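Long-range contacts in F420-dependent methylenetetrahydromethanopterin dehydrogenase (PDB 1QV9), which catalyses the reversible, coenzyme F420-dependent reduction of methenyl-tetrahydromethanopterin to methylene-tetrahydromethanopterin in the pathway of methanogenesis from carbon dioxide: residues A[125-130]-A[219-224]; A[260-265]-A[272-277]; A[3-8]-A[32-37]; A[115-120]-A[181-186]. All blocks are in the same frame, centred on the assembly; numbering follows the deposited sequence.

Interaction 1: residues A[125-130]-A[219-224]; sequences LGARRE and EGCFVE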
loop_
_atom_site.group_PDB
_atom_site.type_symbol
_atom_site.label_atom_id
_atom_site.label_comp_id
_atom_site.label_asym_id
_atom_site.label_seq_id
_atom_site.Cartn_x
_atom_site.Cartn_y
_atom_site.Cartn_z
ATOM N N LEU A 125 8.299 24.792 2.986
ATOM C CA LEU A 125 6.989 24.221 3.221
ATOM C C LEU A 125 5.831 25.200 2.948
ATOM O O LEU A 125 6.076 26.389 2.653
ATOM C CB LEU A 125 6.902 23.606 4.609
ATOM C CG LEU A 125 7.388 24.326 5.848
ATOM C CD1 LEU A 125 6.688 25.646 6.034
ATOM C CD2 LEU A 125 7.153 23.388 7.038
ATOM N N GLY A 126 4.596 24.698 3.042
ATOM C CA GLY A 126 3.405 25.518 2.737
ATOM C C GLY A 126 3.014 26.366 3.928
ATOM O O GLY A 126 1.968 26.146 4.558
ATOM N N ALA A 127 3.829 27.387 4.175
ATOM C CA ALA A 127 3.704 28.226 5.349
ATOM C C ALA A 127 2.613 29.297 5.395
ATOM O O ALA A 127 2.915 30.485 5.542
ATOM C CB ALA A 127 5.074 28.848 5.664
ATOM N N ARG A 128 1.368 28.863 5.253
ATOM C CA ARG A 128 0.222 29.766 5.396
ATOM C C ARG A 128 -0.450 29.371 6.699
ATOM O O ARG A 128 -0.662 28.177 6.964
ATOM C CB ARG A 128 -0.767 29.596 4.256
ATOM C CG ARG A 128 -0.326 30.266 2.966
ATOM C CD ARG A 128 -0.454 31.801 3.098
ATOM N NE ARG A 128 -0.429 32.445 1.786
ATOM C CZ ARG A 128 -0.683 33.738 1.607
ATOM N NH1 ARG A 128 -0.653 34.261 0.386
ATOM N NH2 ARG A 128 -0.965 34.498 2.657
ATOM N N ARG A 129 -0.812 30.349 7.521
ATOM C CA ARG A 129 -1.457 30.088 8.807
ATOM C C ARG A 129 -2.711 29.182 8.775
ATOM O O ARG A 129 -2.984 28.431 9.719
ATOM C CB ARG A 129 -1.793 31.440 9.511
ATOM C CG ARG A 129 -2.430 31.285 10.864
ATOM C CD ARG A 129 -2.624 32.632 11.592
ATOM N NE ARG A 129 -1.353 33.206 12.029
ATOM C CZ ARG A 129 -0.642 34.086 11.329
ATOM N NH1 ARG A 129 0.511 34.542 11.807
ATOM N NH2 ARG A 129 -1.088 34.531 10.162
ATOM N N GLU A 130 -3.483 29.247 7.697
ATOM C CA GLU A 130 -4.687 28.448 7.580
ATOM C C GLU A 130 -4.424 26.950 7.403
ATOM O O GLU A 130 -5.331 26.163 7.539
ATOM C CB GLU A 130 -5.517 28.907 6.381
ATOM C CG GLU A 130 -5.986 30.367 6.438
ATOM C CD GLU A 130 -5.022 31.372 5.788
ATOM O OE1 GLU A 130 -5.517 32.435 5.324
ATOM O OE2 GLU A 130 -3.788 31.138 5.736
ATOM N N GLU A 219 4.401 29.706 -4.687
ATOM C CA GLU A 219 3.191 30.261 -5.302
ATOM C C GLU A 219 2.097 30.491 -4.256
ATOM O O GLU A 219 1.428 31.526 -4.235
ATOM C CB GLU A 219 2.652 29.337 -6.388
ATOM C CG GLU A 219 1.333 29.819 -7.005
ATOM C CD GLU A 219 0.728 28.800 -7.953
ATOM O OE1 GLU A 219 1.497 28.062 -8.572
ATOM O OE2 GLU A 219 -0.509 28.750 -8.085
ATOM N N GLY A 220 1.897 29.525 -3.356
ATOM C CA GLY A 220 0.853 29.686 -2.380
ATOM C C GLY A 220 1.133 30.660 -1.245
ATOM O O GLY A 220 0.197 31.192 -0.661
ATOM N N CYS A 221 2.403 30.869 -0.923
ATOM C CA CYS A 221 2.808 31.770 0.160
ATOM C C CYS A 221 3.090 33.210 -0.252
ATOM O O CYS A 221 2.863 34.131 0.541
ATOM C CB CYS A 221 4.087 31.271 0.821
ATOM S SG CYS A 221 3.821 29.776 1.837
ATOM N N PHE A 222 3.593 33.392 -1.469
ATOM C CA PHE A 222 3.990 34.729 -1.927
ATOM C C PHE A 222 3.309 35.330 -3.137
ATOM O O PHE A 222 3.316 36.548 -3.311
ATOM C CB PHE A 222 5.494 34.727 -2.164
ATOM C CG PHE A 222 6.268 34.300 -0.968
ATOM C CD1 PHE A 222 6.018 34.889 0.263
ATOM C CD2 PHE A 222 7.216 33.292 -1.051
ATOM C CE1 PHE A 222 6.702 34.474 1.397
ATOM C CE2 PHE A 222 7.896 32.882 0.071
ATOM C CZ PHE A 222 7.639 33.470 1.298
ATOM N N VAL A 223 2.727 34.497 -3.976
ATOM C CA VAL A 223 2.074 34.990 -5.175
ATOM C C VAL A 223 0.562 35.074 -5.051
ATOM O O VAL A 223 -0.021 36.156 -5.147
ATOM C CB VAL A 223 2.437 34.108 -6.355
ATOM C CG1 VAL A 223 1.819 34.669 -7.630
ATOM C CG2 VAL A 223 3.954 34.022 -6.477
ATOM N N GLU A 224 -0.076 33.930 -4.844
ATOM C CA GLU A 224 -1.528 33.844 -4.711
ATOM C C GLU A 224 -2.001 34.544 -3.440
ATOM O O GLU A 224 -1.485 34.287 -2.356
ATOM C CB GLU A 224 -1.941 32.356 -4.683
ATOM C CG GLU A 224 -3.414 32.105 -4.612
ATOM C CD GLU A 224 -4.159 32.746 -5.771
ATOM O OE1 GLU A 224 -4.938 33.691 -5.525
ATOM O OE2 GLU A 224 -3.956 32.313 -6.922
#
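The carbonyl oxygen of G220 is gripped twice by the guanidinium of R128. The stronger bond comes from NE of R128, which lies 2.8 Å from G220 O and is nearly straight, 168° at the hydrogen. NE approaches along a lone pair in the carbonyl plane, and G220 O in turn lies in the guanidinium plane. A weak second bond runs from NH1 of R128 to the same oxygen, and NH1 also sits 2.9 Å from E224 O. Over one face, toward the rim, C221 O stands 3.4 Å above the guanidinium plane. Three backbone oxygens thus surround one cation, and their partial negative charge would probably favour it there. A bend at chi2 (-73°) brings the R128 group to these carbonyls. An alanine here would remove both bonds to G220 O and would probably leave the 125-130 loop less firmly held against the helix.

Alongside, C221 SG rests against the loop backbone, 3.3 Å from A127 N, with A127 CB at 4.1 Å. The loop is tightly curled at this point, with inverse gamma turns centred on G126 and A127. R128 also makes a cation-pi contact with Y230, while the carboxylate of E224 turns to R229. R129 forms a salt bridge with D29 of the second subunit. The arrangement is that of an arginine from the loop after strand 115-119 hydrogen-bonded to the G220 carbonyl, with those of C221 and E224 close by, at the C-terminal part of helix 197-223, where a wider pi-type turn spans 219-223.

Interaction 2: residues A[260-265]-A[272-277]; sequences AVLRTP and VLSKRK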
loop_
_atom_site.group_PDB
_atom_site.type_symbol
_atom_site.label_atom_id
_atom_site.label_comp_id
_atom_site.label_asym_id
_atom_site.label_seq_id
_atom_site.Cartn_x
_atom_site.Cartn_y
_atom_site.Cartn_z
ATOM N N ALA A 260 21.456 -5.233 -0.121
ATOM C CA ALA A 260 22.491 -4.351 -0.602
ATOM C C ALA A 260 22.393 -2.944 -0.035
ATOM O O ALA A 260 22.855 -1.993 -0.658
ATOM C CB ALA A 260 22.423 -4.293 -2.155
ATOM N N VAL A 261 21.788 -2.805 1.128
ATOM C CA VAL A 261 21.661 -1.471 1.722
ATOM C C VAL A 261 23.027 -0.893 2.159
ATOM O O VAL A 261 23.649 -1.394 3.106
ATOM C CB VAL A 261 20.718 -1.484 2.960
ATOM C CG1 VAL A 261 20.583 -0.021 3.492
ATOM C CG2 VAL A 261 19.343 -2.065 2.632
ATOM N N LEU A 262 23.482 0.177 1.505
ATOM C CA LEU A 262 24.743 0.787 1.872
ATOM C C LEU A 262 24.675 1.412 3.265
ATOM O O LEU A 262 23.720 2.167 3.591
ATOM C CB LEU A 262 25.124 1.880 0.867
ATOM C CG LEU A 262 26.414 2.648 1.151
ATOM C CD1 LEU A 262 27.599 1.661 1.021
ATOM C CD2 LEU A 262 26.587 3.755 0.106
ATOM N N ARG A 263 25.669 1.100 4.099
ATOM C CA ARG A 263 25.779 1.720 5.413
ATOM C C ARG A 263 27.223 2.201 5.555
ATOM O O ARG A 263 28.166 1.463 5.224
ATOM C CB ARG A 263 25.417 0.763 6.535
ATOM C CG ARG A 263 24.041 0.162 6.397
ATOM C CD ARG A 263 23.679 -0.795 7.570
ATOM N NE ARG A 263 22.436 -1.456 7.198
ATOM C CZ ARG A 263 21.206 -0.999 7.433
ATOM N NH1 ARG A 263 20.173 -1.683 6.958
ATOM N NH2 ARG A 263 21.006 0.065 8.197
ATOM N N THR A 264 27.402 3.437 5.999
ATOM C CA THR A 264 28.728 4.042 6.138
ATOM C C THR A 264 28.867 4.689 7.508
ATOM O O THR A 264 28.889 5.913 7.642
ATOM C CB THR A 264 29.020 5.096 5.012
ATOM O OG1 THR A 264 28.005 6.136 5.002
ATOM C CG2 THR A 264 29.073 4.413 3.664
ATOM N N PRO A 265 28.960 3.854 8.564
ATOM C CA PRO A 265 29.096 4.337 9.938
ATOM C C PRO A 265 30.499 4.797 10.263
ATOM O O PRO A 265 31.467 4.405 9.592
ATOM C CB PRO A 265 28.722 3.122 10.777
ATOM C CG PRO A 265 29.333 1.994 9.934
ATOM C CD PRO A 265 28.955 2.378 8.511
ATOM N N VAL A 272 35.474 6.532 8.333
ATOM C CA VAL A 272 34.176 6.181 7.745
ATOM C C VAL A 272 34.310 4.770 7.208
ATOM O O VAL A 272 35.131 4.502 6.304
ATOM C CB VAL A 272 33.787 7.153 6.596
ATOM C CG1 VAL A 272 32.472 6.697 5.951
ATOM C CG2 VAL A 272 33.631 8.576 7.138
ATOM N N LEU A 273 33.533 3.863 7.776
ATOM C CA LEU A 273 33.557 2.469 7.377
ATOM C C LEU A 273 32.486 2.239 6.318
ATOM O O LEU A 273 31.720 3.150 5.991
ATOM C CB LEU A 273 33.297 1.574 8.592
ATOM C CG LEU A 273 34.180 1.851 9.821
ATOM C CD1 LEU A 273 33.792 0.937 10.974
ATOM C CD2 LEU A 273 35.655 1.660 9.448
ATOM N N SER A 274 32.426 1.028 5.777
ATOM C CA SER A 274 31.420 0.759 4.765
ATOM C C SER A 274 31.016 -0.702 4.720
ATOM O O SER A 274 31.819 -1.597 5.018
ATOM C CB SER A 274 31.939 1.218 3.395
ATOM O OG SER A 274 30.988 0.973 2.387
ATOM N N LYS A 275 29.751 -0.949 4.394
ATOM C CA LYS A 275 29.243 -2.311 4.258
ATOM C C LYS A 275 27.994 -2.283 3.391
ATOM O O LYS A 275 27.378 -1.220 3.240
ATOM C CB LYS A 275 28.872 -2.910 5.612
ATOM C CG LYS A 275 27.835 -2.085 6.420
ATOM C CD LYS A 275 27.405 -2.835 7.664
ATOM C CE LYS A 275 26.425 -3.977 7.400
ATOM N NZ LYS A 275 26.122 -4.758 8.671
ATOM N N ARG A 276 27.631 -3.441 2.841
ATOM C CA ARG A 276 26.425 -3.602 2.015
ATOM C C ARG A 276 25.547 -4.742 2.525
ATOM O O ARG A 276 24.346 -4.584 2.719
ATOM C CB ARG A 276 26.804 -3.915 0.576
ATOM C CG ARG A 276 27.370 -2.784 -0.173
ATOM C CD ARG A 276 26.301 -2.243 -1.075
ATOM N NE ARG A 276 26.772 -1.058 -1.757
ATOM C CZ ARG A 276 25.955 -0.160 -2.276
ATOM N NH1 ARG A 276 26.447 0.901 -2.873
ATOM N NH2 ARG A 276 24.642 -0.337 -2.185
ATOM N N LYS A 277 26.128 -5.918 2.742
ATOM C CA LYS A 277 25.330 -7.034 3.215
ATOM C C LYS A 277 24.982 -6.826 4.679
ATOM O O LYS A 277 25.796 -6.350 5.478
ATOM C CB LYS A 277 26.083 -8.345 2.995
ATOM C CG LYS A 277 26.388 -8.588 1.513
ATOM C CD LYS A 277 26.911 -10.003 1.304
ATOM C CE LYS A 277 27.296 -10.245 -0.147
ATOM N NZ LYS A 277 26.112 -10.161 -1.046
HETATM O O HOH W 1 21.898 -5.000 3.235
#
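R276 lays its guanidinium flat against L262, whose CB stands 3.7 Å above the plane and over its centre. The two side chains cross obliquely. The segments run nearly antiparallel, 161° apart end to end, in a hairpin-like fold-back of the C-terminal tail that holds a single beta bridge rather than regular strands. That bridge is the hydrogen-bonded pair R263 and K275, linked in both directions: R263 N to K275 O and K275 N to R263 O, each 3.0 Å. The first bond is the straighter, at 167°. Toward the turn, L273 N gives a further bond of 2.8 Å to P265 O, almost along the carbonyl axis.

In the guanidinium plane, R276 NH2 donates to A260 O at 2.9 Å, so the packing of L262 CB on one face and the in-plane bond together restrict the rotation of the group; E193 O is a second acceptor for NH2. At the bridge, K275 CG occupies the crowded position between backbone N and carbonyl carbon (chi1 57°) and touches R263 CB at 3.7 Å. The like charges of this pair find separate partners: K275 NZ bonds to E280 O and F278 O and to E130 O of the second subunit, whereas R263 NH2 forms a salt bridge with E136 and a hydrogen bond with F131 O of that subunit. T264 OG1 bonds to R155.

Beyond the bridge, a water joins V261 N to R276 O. Between T264 and L273 the packing is backbone-led: buried L273 O has no hydrogen-bond partner in the model, and its close neighbour is T264 CA, at 3.1 Å in a CA-H...O contact.

Interaction 3: residues A[3-8]-A[32-37]; sequences VAKAIF and DVEFRV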
loop_
_atom_site.group_PDB
_atom_site.type_symbol
_atom_site.label_atom_id
_atom_site.label_comp_id
_atom_site.label_asym_id
_atom_site.label_seq_id
_atom_site.Cartn_x
_atom_site.Cartn_y
_atom_site.Cartn_z
ATOM N N VAL A 3 41.560 16.199 17.832
ATOM C CA VAL A 3 40.118 16.415 17.831
ATOM C C VAL A 3 39.735 17.659 17.031
ATOM O O VAL A 3 40.213 18.749 17.320
ATOM C CB VAL A 3 39.624 16.588 19.290
ATOM C CG1 VAL A 3 38.142 16.958 19.321
ATOM C CG2 VAL A 3 39.876 15.308 20.079
ATOM N N ALA A 4 38.876 17.481 16.029
ATOM C CA ALA A 4 38.387 18.573 15.203
ATOM C C ALA A 4 37.225 19.245 15.955
ATOM O O ALA A 4 36.406 18.569 16.589
ATOM C CB ALA A 4 37.893 18.032 13.877
ATOM N N LYS A 5 37.153 20.563 15.862
ATOM C CA LYS A 5 36.099 21.313 16.550
ATOM C C LYS A 5 35.339 22.170 15.557
ATOM O O LYS A 5 35.926 22.716 14.631
ATOM C CB LYS A 5 36.710 22.205 17.629
ATOM C CG LYS A 5 37.217 21.396 18.823
ATOM C CD LYS A 5 37.852 22.266 19.898
ATOM C CE LYS A 5 39.196 22.815 19.451
ATOM N NZ LYS A 5 39.847 23.586 20.556
ATOM N N ALA A 6 34.023 22.264 15.735
ATOM C CA ALA A 6 33.227 23.100 14.845
ATOM C C ALA A 6 32.005 23.643 15.586
ATOM O O ALA A 6 31.538 23.036 16.546
ATOM C CB ALA A 6 32.756 22.299 13.625
ATOM N N ILE A 7 31.512 24.783 15.132
ATOM C CA ILE A 7 30.295 25.356 15.713
ATOM C C ILE A 7 29.289 25.363 14.578
ATOM O O ILE A 7 29.635 25.693 13.446
ATOM C CB ILE A 7 30.496 26.812 16.189
ATOM C CG1 ILE A 7 31.530 26.869 17.322
ATOM C CG2 ILE A 7 29.135 27.415 16.688
ATOM C CD1 ILE A 7 31.882 28.288 17.760
ATOM N N PHE A 8 28.054 24.975 14.873
ATOM C CA PHE A 8 26.972 24.977 13.887
ATOM C C PHE A 8 25.982 26.043 14.317
ATOM O O PHE A 8 25.624 26.102 15.489
ATOM C CB PHE A 8 26.259 23.620 13.847
ATOM C CG PHE A 8 27.098 22.530 13.239
ATOM C CD1 PHE A 8 28.036 21.835 14.006
ATOM C CD2 PHE A 8 26.944 22.199 11.887
ATOM C CE1 PHE A 8 28.815 20.806 13.438
ATOM C CE2 PHE A 8 27.726 21.154 11.304
ATOM C CZ PHE A 8 28.659 20.463 12.095
ATOM N N ASP A 32 37.093 11.822 17.899
ATOM C CA ASP A 32 37.849 12.851 17.193
ATOM C C ASP A 32 37.156 14.153 16.833
ATOM O O ASP A 32 37.708 14.933 16.072
ATOM C CB ASP A 32 38.425 12.275 15.906
ATOM C CG ASP A 32 37.334 11.852 14.929
ATOM O OD1 ASP A 32 37.565 11.936 13.709
ATOM O OD2 ASP A 32 36.259 11.422 15.403
ATOM N N VAL A 33 35.956 14.386 17.361
ATOM C CA VAL A 33 35.239 15.630 17.086
ATOM C C VAL A 33 34.577 16.175 18.347
ATOM O O VAL A 33 34.293 15.432 19.277
ATOM C CB VAL A 33 34.106 15.423 16.024
ATOM C CG1 VAL A 33 34.699 14.979 14.710
ATOM C CG2 VAL A 33 33.073 14.395 16.541
ATOM N N GLU A 34 34.315 17.470 18.338
ATOM C CA GLU A 34 33.620 18.148 19.426
ATOM C C GLU A 34 32.891 19.286 18.746
ATOM O O GLU A 34 33.504 20.046 17.997
ATOM C CB GLU A 34 34.610 18.706 20.453
ATOM C CG GLU A 34 33.901 19.381 21.610
ATOM C CD GLU A 34 34.811 19.721 22.787
ATOM O OE1 GLU A 34 34.266 20.152 23.823
ATOM O OE2 GLU A 34 36.046 19.561 22.686
ATOM N N PHE A 35 31.584 19.389 18.989
ATOM C CA PHE A 35 30.796 20.448 18.364
ATOM C C PHE A 35 30.001 21.250 19.380
ATOM O O PHE A 35 29.697 20.791 20.483
ATOM C CB PHE A 35 29.749 19.840 17.404
ATOM C CG PHE A 35 30.309 18.910 16.353
ATOM C CD1 PHE A 35 29.645 17.752 16.010
ATOM C CD2 PHE A 35 31.459 19.240 15.659
ATOM C CE1 PHE A 35 30.125 16.916 14.970
ATOM C CE2 PHE A 35 31.943 18.409 14.624
ATOM C CZ PHE A 35 31.266 17.249 14.291
ATOM N N ARG A 36 29.682 22.467 18.991
ATOM C CA ARG A 36 28.800 23.345 19.741
ATOM C C ARG A 36 27.738 23.742 18.715
ATOM O O ARG A 36 28.053 23.943 17.545
ATOM C CB ARG A 36 29.508 24.596 20.248
ATOM C CG ARG A 36 30.585 24.330 21.318
ATOM C CD ARG A 36 29.958 23.714 22.593
ATOM N NE ARG A 36 31.017 23.480 23.576
ATOM C CZ ARG A 36 31.716 22.363 23.676
ATOM N NH1 ARG A 36 32.664 22.293 24.601
ATOM N NH2 ARG A 36 31.454 21.321 22.889
ATOM N N VAL A 37 26.481 23.806 19.134
ATOM C CA VAL A 37 25.380 24.185 18.244
ATOM C C VAL A 37 24.644 25.352 18.881
ATOM O O VAL A 37 24.332 25.307 20.072
ATOM C CB VAL A 37 24.416 22.992 18.019
ATOM C CG1 VAL A 37 23.286 23.392 17.042
ATOM C CG2 VAL A 37 25.184 21.821 17.482
#
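Two phenylalanines make the tight part of this contact, on the sheet face that also carries A4, A6, V33 and V37. The edge of F8 points at the face of F35 in a T-shaped pair, with planes 83° apart and ring centroids 5.2 Å apart. F8 CE1 does the touching, 3.7 Å above the F35 plane and offset toward its rim. Both rings have CG anti to the carbonyl carbon, and A6 CB fits beside F35, 3.9 Å from its CD2. Helix 153-169 covers A4 and V33. An alanine in place of F35 would remove the ring that F8 and A6 touch and would probably loosen this side of the sheet.

The other face is looser toward its start. K5 and E34 lie side by side there, both partly exposed, with K5 CG 4.1 Å from E34 CB; at its tip, K5 NZ bonds to F63 O. At the open end, exposed V3 lays CG1 against the V33 backbone and E34 CB. Farther along, buried R36 folds back on its own strand: NH1 forms a salt bridge with E34 OE1 (2.8 Å), approaching from above the carboxylate plane, and NH2 bonds to F35 O.

Five backbone hydrogen bonds join the strands in parallel register, from A4 N to D32 O (2.8 Å) through F8 N to R36 O. The strands belong to one beta-alpha-beta unit, and antiparallel pairing at V37 carries the sheet into the second subunit. The chemistry thus divides by face: aromatic and aliphatic packing on one, and on the other a charge pair that would probably temper the cost of burying R36.

Interaction 4: residues A[115-120]-A[181-186]; sequences GYILVK and LVIDRN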
loop_
_atom_site.group_PDB
_atom_site.type_symbol
_atom_site.label_atom_id
_atom_site.label_comp_id
_atom_site.label_asym_id
_atom_site.label_seq_id
_atom_site.Cartn_x
_atom_site.Cartn_y
_atom_site.Cartn_z
ATOM N N GLY A 115 32.398 28.544 1.884
ATOM C CA GLY A 115 31.991 27.325 1.217
ATOM C C GLY A 115 30.458 27.268 1.264
ATOM O O GLY A 115 29.791 28.070 1.967
ATOM N N TYR A 116 29.879 26.365 0.484
ATOM C CA TYR A 116 28.414 26.216 0.508
ATOM C C TYR A 116 27.954 24.850 0.063
ATOM O O TYR A 116 28.627 24.174 -0.698
ATOM C CB TYR A 116 27.684 27.265 -0.372
ATOM C CG TYR A 116 28.136 27.366 -1.823
ATOM C CD1 TYR A 116 29.084 28.319 -2.185
ATOM C CD2 TYR A 116 27.668 26.492 -2.799
ATOM C CE1 TYR A 116 29.564 28.397 -3.497
ATOM C CE2 TYR A 116 28.152 26.558 -4.120
ATOM C CZ TYR A 116 29.096 27.518 -4.443
ATOM O OH TYR A 116 29.577 27.601 -5.736
ATOM N N ILE A 117 26.803 24.429 0.592
ATOM C CA ILE A 117 26.186 23.197 0.134
ATOM C C ILE A 117 24.742 23.639 -0.014
ATOM O O ILE A 117 24.068 23.962 0.977
ATOM C CB ILE A 117 26.263 22.028 1.137
ATOM C CG1 ILE A 117 27.739 21.714 1.405
ATOM C CG2 ILE A 117 25.550 20.792 0.537
ATOM C CD1 ILE A 117 27.989 20.598 2.457
ATOM N N LEU A 118 24.285 23.722 -1.262
ATOM C CA LEU A 118 22.916 24.143 -1.537
ATOM C C LEU A 118 22.113 22.907 -1.929
ATOM O O LEU A 118 22.435 22.241 -2.897
ATOM C CB LEU A 118 22.897 25.178 -2.659
ATOM C CG LEU A 118 23.693 26.441 -2.288
ATOM C CD1 LEU A 118 23.607 27.432 -3.437
ATOM C CD2 LEU A 118 23.091 27.087 -1.011
ATOM N N VAL A 119 21.073 22.586 -1.162
ATOM C CA VAL A 119 20.286 21.397 -1.404
ATOM C C VAL A 119 18.967 21.788 -2.057
ATOM O O VAL A 119 18.025 22.251 -1.380
ATOM C CB VAL A 119 20.060 20.665 -0.046
ATOM C CG1 VAL A 119 19.326 19.346 -0.256
ATOM C CG2 VAL A 119 21.426 20.396 0.586
ATOM N N LYS A 120 18.883 21.601 -3.376
ATOM C CA LYS A 120 17.664 22.018 -4.077
ATOM C C LYS A 120 16.397 21.279 -3.638
ATOM O O LYS A 120 15.325 21.850 -3.565
ATOM C CB LYS A 120 17.867 21.959 -5.611
ATOM C CG LYS A 120 19.057 22.800 -6.035
ATOM C CD LYS A 120 19.236 22.908 -7.563
ATOM C CE LYS A 120 18.270 23.932 -8.124
ATOM N NZ LYS A 120 18.446 24.105 -9.600
ATOM N N LEU A 181 29.071 22.958 -3.374
ATOM C CA LEU A 181 28.190 21.910 -3.870
ATOM C C LEU A 181 26.760 22.327 -4.054
ATOM O O LEU A 181 26.208 23.041 -3.227
ATOM C CB LEU A 181 28.183 20.716 -2.909
ATOM C CG LEU A 181 29.467 19.933 -2.687
ATOM C CD1 LEU A 181 29.213 18.864 -1.641
ATOM C CD2 LEU A 181 29.934 19.292 -4.012
ATOM N N VAL A 182 26.167 21.864 -5.149
ATOM C CA VAL A 182 24.758 22.123 -5.420
ATOM C C VAL A 182 24.189 20.739 -5.684
ATOM O O VAL A 182 24.548 20.053 -6.660
ATOM C CB VAL A 182 24.562 23.041 -6.643
ATOM C CG1 VAL A 182 23.111 23.230 -6.906
ATOM C CG2 VAL A 182 25.217 24.383 -6.398
ATOM N N ILE A 183 23.296 20.325 -4.794
ATOM C CA ILE A 183 22.716 18.998 -4.859
ATOM C C ILE A 183 21.306 18.976 -5.402
ATOM O O ILE A 183 20.447 19.796 -5.027
ATOM C CB ILE A 183 22.705 18.360 -3.431
ATOM C CG1 ILE A 183 24.145 18.286 -2.898
ATOM C CG2 ILE A 183 22.019 16.966 -3.446
ATOM C CD1 ILE A 183 24.240 17.920 -1.404
ATOM N N ASP A 184 21.084 18.037 -6.303
ATOM C CA ASP A 184 19.770 17.819 -6.867
ATOM C C ASP A 184 19.616 16.417 -7.403
ATOM O O ASP A 184 20.481 15.551 -7.168
ATOM C CB ASP A 184 19.420 18.888 -7.905
ATOM C CG ASP A 184 20.234 18.777 -9.207
ATOM O OD1 ASP A 184 21.040 17.837 -9.363
ATOM O OD2 ASP A 184 20.052 19.654 -10.085
ATOM N N ARG A 185 18.494 16.167 -8.074
ATOM C CA ARG A 185 18.200 14.868 -8.641
ATOM C C ARG A 185 19.378 14.247 -9.398
ATOM O O ARG A 185 19.725 13.072 -9.187
ATOM C CB ARG A 185 16.980 15.018 -9.563
ATOM C CG ARG A 185 16.570 13.756 -10.265
ATOM C CD ARG A 185 16.565 13.890 -11.760
ATOM N NE ARG A 185 15.797 15.020 -12.281
ATOM C CZ ARG A 185 16.034 15.527 -13.490
ATOM N NH1 ARG A 185 15.326 16.546 -13.950
ATOM N NH2 ARG A 185 17.019 15.035 -14.217
ATOM N N ASN A 186 20.039 15.039 -10.241
ATOM C CA ASN A 186 21.136 14.482 -11.016
ATOM C C ASN A 186 22.387 14.128 -10.246
ATOM O O ASN A 186 23.217 13.366 -10.730
ATOM C CB ASN A 186 21.472 15.380 -12.208
ATOM C CG ASN A 186 20.413 15.275 -13.324
ATOM O OD1 ASN A 186 19.651 14.290 -13.386
ATOM N ND2 ASN A 186 20.374 16.282 -14.211
HETATM O O HOH W 2 17.747 21.377 -10.502
#
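L181 opens the pairing with an almost perfectly straight bond: its N donates to Y116 O at 3.0 Å and 177°, although from above the carbonyl plane. Its own carbonyl returns the link, accepting L118 N at 2.8 Å. The same oxygen lies near the edge of the Y116 ring, 3.8 Å from CD2. Y116 CG sits in the crowded position between backbone N and carbonyl carbon (chi1 53°), and the hydroxyl at the far end of the ring bonds to E110.

V182 faces the opposite side of the sheet from L181 and splits its two methyls. CG2 meets the Y116 ring at its edge, near CE2, while CG1 is crossed obliquely by the aliphatic chain of K120, whose CD comes within 3.9 Å. L103 covers this side. The bonds so far define parallel pairing between strand 115-119 and strand 180-183, the latter an outermost strand of the six-stranded parallel sheet within this chain.

I183 continues the alternation, its N bonding to L118 O and its O accepting K120 N at 2.9 Å. Its CD1 packs on I117 CG2 at 3.7 Å, the two side chains running alongside, with helix 153-169 over them.

D184 leaves the strand and points its side chain along K120. The opposite charges do not touch; a water bridges them, accepting from K120 NZ and donating to D184 OD2 at 2.9 Å. R185, next in sequence, reaches E208 of its own chain and E219 of the third subunit through salt bridges. N186 turns back, its N giving a weak bond to D184 OD1.

In the fold
From the N terminus, interaction 3 closes the first and separate loop, pairing strand 4-10 with strand 33-39 at one side of the parallel sheet. Interaction 4 joins strand 115-119 to strand 180-183 at the other side; the centres of interactions 3 and 4 lie about 23 Å apart. Interaction 1 crosses interaction 4: 125-130 leaves from inside the loop that interaction 4 closes, and 219-224 lies beyond it, so the loop before helix 134-150 is tied to helix 197-223. Interaction 2 follows in series, closing a short turnback after helix 227-257. Interactions 1, 2 and 3 all touch the second subunit, and interactions 1 and 4 both have residues in reach of the third subunit.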